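Local coordinates for protein D-alanyl-D-alanine carboxypeptidase (Vibrio cholerae, PDB 5TR7) that probably removes the terminal D-alanine from peptidoglycan precursor peptides, as a penicillin-binding serine carboxypeptidase of the S11 family, at residues 36-41 and 199-204; 211-216 and 224-229. One frame throughout, in Å; residues are numbered along the deposited sequence.

How the interactions relate
Interaction 1 (36-41 with 199-204) closes a span of 157 intervening residues, and its centre lies about 2 Å from the centre of the chain; interaction 2 (211-216 with 224-229) follows it in sequence as a local hairpin, and the two centres are about 10 Å apart. Strands 196-205, 209-218 and 221-230 are consecutive in one five-stranded antiparallel sheet, with 209-218 in the middle of the three. Strand 209-218 probably bonds to interaction 1 through Gly203 O and Asn211 N, 2.7 Å apart, while Met39 CE packs on Val213 CG2. It thus lies beside the edge strand bearing Lys201 and meets helix 37-50, which bears Lys38, so the hairpin adjoins the predicted active site.

Interaction 1: 36-41 and 199-204; sequences LTKMMT and GIKTGH
Leu36, Lys38 and Met39, at the start of helix 37-50, meet Ile200 and Lys201 of edge strand 196-205 at the predicted active site of a beta-lactamase-like (penicillin-binding protein) fold, consistent with its SxxK and KTG motifs. The segment axes stay 8.9 Å apart at an angle of 135°, and side chains of the helix end reach the strand's side chains and one backbone carbonyl. The tight part is made by carbon and sulfur atoms of Leu36 and Met39: Met39 CG lies 3.6 Å from Lys201 CB, the two chains sliding past each other in opposite directions, and Met39 SD reaches Ile200 CG2 at 3.7 Å, crossing that side chain at about a right angle. Leu36 brings CD2 to 3.1 Å from Lys201 O, a close methyl-to-carbonyl contact. CG of Lys201 stands anti to the backbone N (chi1 -173°), and the chain bends at chi2 and chi4. Toward the lysine tips the packing is looser, with Lys201 CE 4.1 Å from Lys38 CB. The two terminal nitrogens, Lys38 NZ and Lys201 NZ, remain 5.5 Å apart, each with its own hydrogen-bond partners. Lys38 NZ, the predicted proton acceptor, bonds to Ser35 OG, Asn100 OD1 and His139 O, whereas Lys201 NZ, predicted to bind substrate, bonds to Ser98 OG. A further bond fixes that amine to its own strand: Lys201 NZ donates to Thr202 O over 3.2 Å, tilted 22° from the carbonyl plane.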
loop_
_atom_site.group_PDB
_atom_site.type_symbol
_atom_site.label_atom_id
_atom_site.label_comp_id
_atom_site.label_asym_id
_atom_site.label_seq_id
_atom_site.Cartn_x
_atom_site.Cartn_y
_atom_site.Cartn_z
ATOM N N LEU A 36 -2.106 -4.735 1.284
ATOM C CA LEU A 36 -1.756 -3.853 0.175
ATOM C C LEU A 36 -2.998 -3.019 -0.166
ATOM O O LEU A 36 -2.881 -1.974 -0.806
ATOM C CB LEU A 36 -1.265 -4.628 -1.052
ATOM C CG LEU A 36 0.004 -5.388 -0.841
ATOM C CD1 LEU A 36 0.223 -6.122 -2.130
ATOM C CD2 LEU A 36 1.207 -4.475 -0.477
ATOM N N THR A 37 -4.162 -3.485 0.304
ATOM C CA THR A 37 -5.414 -2.725 0.172
ATOM C C THR A 37 -5.254 -1.298 0.760
ATOM O O THR A 37 -5.915 -0.358 0.340
ATOM C CB THR A 37 -6.530 -3.453 0.964
ATOM O OG1 THR A 37 -6.780 -4.720 0.362
ATOM C CG2 THR A 37 -7.826 -2.673 0.982
ATOM N N LYS A 38 -4.319 -1.154 1.694
ATOM C CA LYS A 38 -4.061 0.144 2.332
ATOM C C LYS A 38 -3.549 1.161 1.365
ATOM O O LYS A 38 -3.716 2.377 1.580
ATOM C CB LYS A 38 -3.190 0.023 3.538
ATOM C CG LYS A 38 -3.819 -0.858 4.636
ATOM C CD LYS A 38 -2.990 -0.927 5.919
ATOM C CE LYS A 38 -3.687 -1.730 7.016
ATOM N NZ LYS A 38 -3.645 -3.180 6.774
ATOM N N MET A 39 -2.945 0.703 0.272
ATOM C CA MET A 39 -2.538 1.660 -0.761
ATOM C C MET A 39 -3.769 2.344 -1.354
ATOM O O MET A 39 -3.739 3.567 -1.668
ATOM C CB MET A 39 -1.780 0.970 -1.892
ATOM C CG MET A 39 -0.361 0.500 -1.487
ATOM S SD MET A 39 0.565 -0.018 -2.894
ATOM C CE MET A 39 -0.311 -1.317 -3.666
ATOM N N MET A 40 -4.862 1.589 -1.494
ATOM C CA MET A 40 -6.060 2.198 -2.111
ATOM C C MET A 40 -6.666 3.167 -1.101
ATOM O O MET A 40 -7.131 4.238 -1.441
ATOM C CB MET A 40 -7.081 1.163 -2.601
ATOM C CG MET A 40 -8.350 1.863 -3.169
ATOM S SD MET A 40 -8.046 2.988 -4.589
ATOM C CE MET A 40 -7.764 1.557 -5.666
ATOM N N THR A 41 -6.629 2.792 0.163
ATOM C CA THR A 41 -7.173 3.646 1.223
ATOM C C THR A 41 -6.421 4.967 1.275
ATOM O O THR A 41 -7.030 6.057 1.320
ATOM C CB THR A 41 -7.116 2.904 2.559
ATOM O OG1 THR A 41 -8.031 1.792 2.503
ATOM C CG2 THR A 41 -7.496 3.798 3.721
ATOM N N GLY A 199 9.414 3.546 -1.720
ATOM C CA GLY A 199 8.107 2.997 -1.471
ATOM C C GLY A 199 8.102 1.506 -1.824
ATOM O O GLY A 199 9.105 0.971 -2.261
ATOM N N ILE A 200 6.966 0.839 -1.727
ATOM C CA ILE A 200 5.712 1.452 -1.336
ATOM C C ILE A 200 5.096 0.766 -0.121
ATOM O O ILE A 200 5.090 1.303 0.970
ATOM C CB ILE A 200 4.704 1.446 -2.496
ATOM C CG1 ILE A 200 5.365 1.934 -3.781
ATOM C CG2 ILE A 200 3.454 2.233 -2.157
ATOM C CD1 ILE A 200 4.371 2.234 -4.920
ATOM N N LYS A 201 4.578 -0.428 -0.294
ATOM C CA LYS A 201 3.860 -1.048 0.783
ATOM C C LYS A 201 4.065 -2.533 0.813
ATOM O O LYS A 201 4.061 -3.227 -0.162
ATOM C CB LYS A 201 2.362 -0.761 0.588
ATOM C CG LYS A 201 1.431 -1.203 1.714
ATOM C CD LYS A 201 1.587 -0.271 2.885
ATOM C CE LYS A 201 0.767 -0.718 4.091
ATOM N NZ LYS A 201 1.308 -1.881 4.846
ATOM N N THR A 202 4.028 -3.005 1.999
ATOM C CA THR A 202 4.270 -4.363 2.318
ATOM C C THR A 202 2.968 -5.088 2.751
ATOM O O THR A 202 2.021 -4.487 3.134
ATOM C CB THR A 202 5.256 -4.264 3.473
ATOM O OG1 THR A 202 5.936 -5.477 3.620
ATOM C CG2 THR A 202 4.570 -3.829 4.744
ATOM N N GLY A 203 2.935 -6.392 2.641
ATOM C CA GLY A 203 1.767 -7.154 3.148
ATOM C C GLY A 203 1.959 -8.624 3.114
ATOM O O GLY A 203 2.940 -9.105 2.523
ATOM N N HIS A 204 0.982 -9.363 3.647
ATOM C CA HIS A 204 1.035 -10.841 3.635
ATOM C C HIS A 204 -0.340 -11.403 3.257
ATOM O O HIS A 204 -1.363 -10.897 3.694
ATOM C CB HIS A 204 1.437 -11.345 5.013
ATOM C CG HIS A 204 1.672 -12.819 5.073
ATOM N ND1 HIS A 204 0.653 -13.737 5.200
ATOM C CD2 HIS A 204 2.817 -13.534 4.998
ATOM C CE1 HIS A 204 1.165 -14.954 5.191
ATOM N NE2 HIS A 204 2.480 -14.852 5.115
#

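Interaction 2: 211-216 and 224-229; sequences NLVSSA and VAVVMG
Asn211 and Met228 both hold CG anti to the carbonyl carbon (chi1 -52° in each), and the methionine then folds at chi2 and chi3, which brings SD and CE against the asparagine amide. Met228 SD sits 3.7 Å from Asn211 CG, while CE lies 3.8 Å from Asn211 ND2; the two side chains cross obliquely. The amide is gripped at both ends. Its OD1 accepts from Gly229 N at 2.8 Å, with the donor nearly along the C=O axis, and its ND2 donates to Thr205 OG1, a pairing that should fix the flip of the group. The Asn211 side chain thus adds one bond beyond the last backbone pair, to Gly229, whose phi is positive.

Behind this end the ladder is regular. Leu212 pairs with Val227, and Ser214 with Ala225, as hydrogen-bonded antiparallel pairs; each is closed by two backbone bonds, among them Leu212 N to Val227 O at 2.9 Å and Ser214 N to Ala225 O at 2.7 Å. Between them is the non-hydrogen-bonded pair Val213 and Val226, whose side chains lie side by side, pointing the same way, with Val213 CG1 4.1 Å from Val226 CG2. On this face Val226 touches Ala154 of helix 150-163. The opposite face carries Leu212, Ser214, Ala225 and Val227, with Ser214 OG 3.5 Å from Ala225 CB; there Leu212 and Val227 both pack on Ser240 of helix 233-251. Covered by helices on both faces and matched residue for residue, strands 209-218 and 221-230 form the antiparallel beta hairpin in the central sheet of the beta-lactamase-like fold of penicillin-binding proteins.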
loop_
_atom_site.group_PDB
_atom_site.type_symbol
_atom_site.label_atom_id
_atom_site.label_comp_id
_atom_site.label_asym_id
_atom_site.label_seq_id
_atom_site.Cartn_x
_atom_site.Cartn_y
_atom_site.Cartn_z
ATOM N N ASN A 211 4.282 -10.182 0.463
ATOM C CA ASN A 211 4.190 -9.328 -0.666
ATOM C C ASN A 211 4.899 -7.996 -0.499
ATOM O O ASN A 211 4.934 -7.452 0.578
ATOM C CB ASN A 211 2.722 -9.001 -0.827
ATOM C CG ASN A 211 1.859 -10.230 -0.860
ATOM O OD1 ASN A 211 2.238 -11.260 -1.421
ATOM N ND2 ASN A 211 0.686 -10.122 -0.252
ATOM N N LEU A 212 5.323 -7.411 -1.625
ATOM C CA LEU A 212 5.829 -6.078 -1.639
ATOM C C LEU A 212 5.511 -5.337 -2.918
ATOM O O LEU A 212 5.716 -5.862 -3.999
ATOM C CB LEU A 212 7.353 -6.100 -1.491
ATOM C CG LEU A 212 8.015 -4.707 -1.487
ATOM C CD1 LEU A 212 7.462 -3.759 -0.427
ATOM C CD2 LEU A 212 9.513 -4.889 -1.239
ATOM N N VAL A 213 5.045 -4.109 -2.789
ATOM C CA VAL A 213 4.885 -3.193 -3.930
ATOM C C VAL A 213 6.013 -2.197 -3.711
ATOM O O VAL A 213 5.994 -1.495 -2.718
ATOM C CB VAL A 213 3.547 -2.483 -3.986
ATOM C CG1 VAL A 213 3.477 -1.569 -5.186
ATOM C CG2 VAL A 213 2.493 -3.493 -4.166
ATOM N N SER A 214 6.984 -2.128 -4.619
ATOM C CA SER A 214 8.087 -1.215 -4.445
ATOM C C SER A 214 8.233 -0.258 -5.608
ATOM O O SER A 214 7.682 -0.514 -6.643
ATOM C CB SER A 214 9.397 -2.010 -4.279
ATOM O OG SER A 214 9.598 -2.868 -5.404
ATOM N N SER A 215 8.952 0.862 -5.399
ATOM C CA SER A 215 9.283 1.766 -6.446
ATOM C C SER A 215 10.675 2.290 -6.142
ATOM O O SER A 215 10.999 2.481 -5.003
ATOM C CB SER A 215 8.272 2.929 -6.587
ATOM O OG SER A 215 8.568 3.729 -7.720
ATOM N N ALA A 216 11.448 2.596 -7.183
ATOM C CA ALA A 216 12.786 3.093 -7.028
ATOM C C ALA A 216 13.166 3.913 -8.196
ATOM O O ALA A 216 12.562 3.796 -9.272
ATOM C CB ALA A 216 13.773 1.894 -6.914
ATOM N N VAL A 224 8.315 0.585 -10.998
ATOM C CA VAL A 224 7.373 0.110 -9.996
ATOM C C VAL A 224 7.406 -1.414 -10.109
ATOM O O VAL A 224 7.263 -1.951 -11.204
ATOM C CB VAL A 224 5.968 0.620 -10.247
ATOM C CG1 VAL A 224 5.015 0.011 -9.239
ATOM C CG2 VAL A 224 5.932 2.120 -10.096
ATOM N N ALA A 225 7.613 -2.096 -9.002
ATOM C CA ALA A 225 7.604 -3.565 -8.964
ATOM C C ALA A 225 6.644 -4.110 -7.923
ATOM O O ALA A 225 6.378 -3.477 -6.888
ATOM C CB ALA A 225 8.993 -4.106 -8.668
ATOM N N VAL A 226 6.011 -5.212 -8.275
ATOM C CA VAL A 226 5.102 -5.869 -7.348
ATOM C C VAL A 226 5.544 -7.331 -7.279
ATOM O O VAL A 226 5.751 -7.986 -8.316
ATOM C CB VAL A 226 3.656 -5.827 -7.884
ATOM C CG1 VAL A 226 2.724 -6.548 -6.953
ATOM C CG2 VAL A 226 3.232 -4.400 -8.102
ATOM N N VAL A 227 5.711 -7.828 -6.067
ATOM C CA VAL A 227 6.108 -9.254 -5.855
ATOM C C VAL A 227 5.103 -9.816 -4.877
ATOM O O VAL A 227 4.862 -9.246 -3.850
ATOM C CB VAL A 227 7.576 -9.354 -5.384
ATOM C CG1 VAL A 227 7.979 -10.766 -5.097
ATOM C CG2 VAL A 227 8.481 -8.833 -6.497
ATOM N N MET A 228 4.467 -10.910 -5.249
ATOM C CA MET A 228 3.448 -11.526 -4.392
ATOM C C MET A 228 3.776 -12.945 -4.084
ATOM O O MET A 228 4.136 -13.695 -4.962
ATOM C CB MET A 228 2.075 -11.538 -5.099
ATOM C CG MET A 228 1.684 -10.164 -5.613
ATOM S SD MET A 228 1.330 -8.946 -4.329
ATOM C CE MET A 228 -0.322 -9.635 -3.882
ATOM N N GLY A 229 3.623 -13.301 -2.822
ATOM C CA GLY A 229 3.799 -14.677 -2.438
ATOM C C GLY A 229 5.207 -15.187 -2.331
ATOM O O GLY A 229 5.479 -16.212 -2.865
#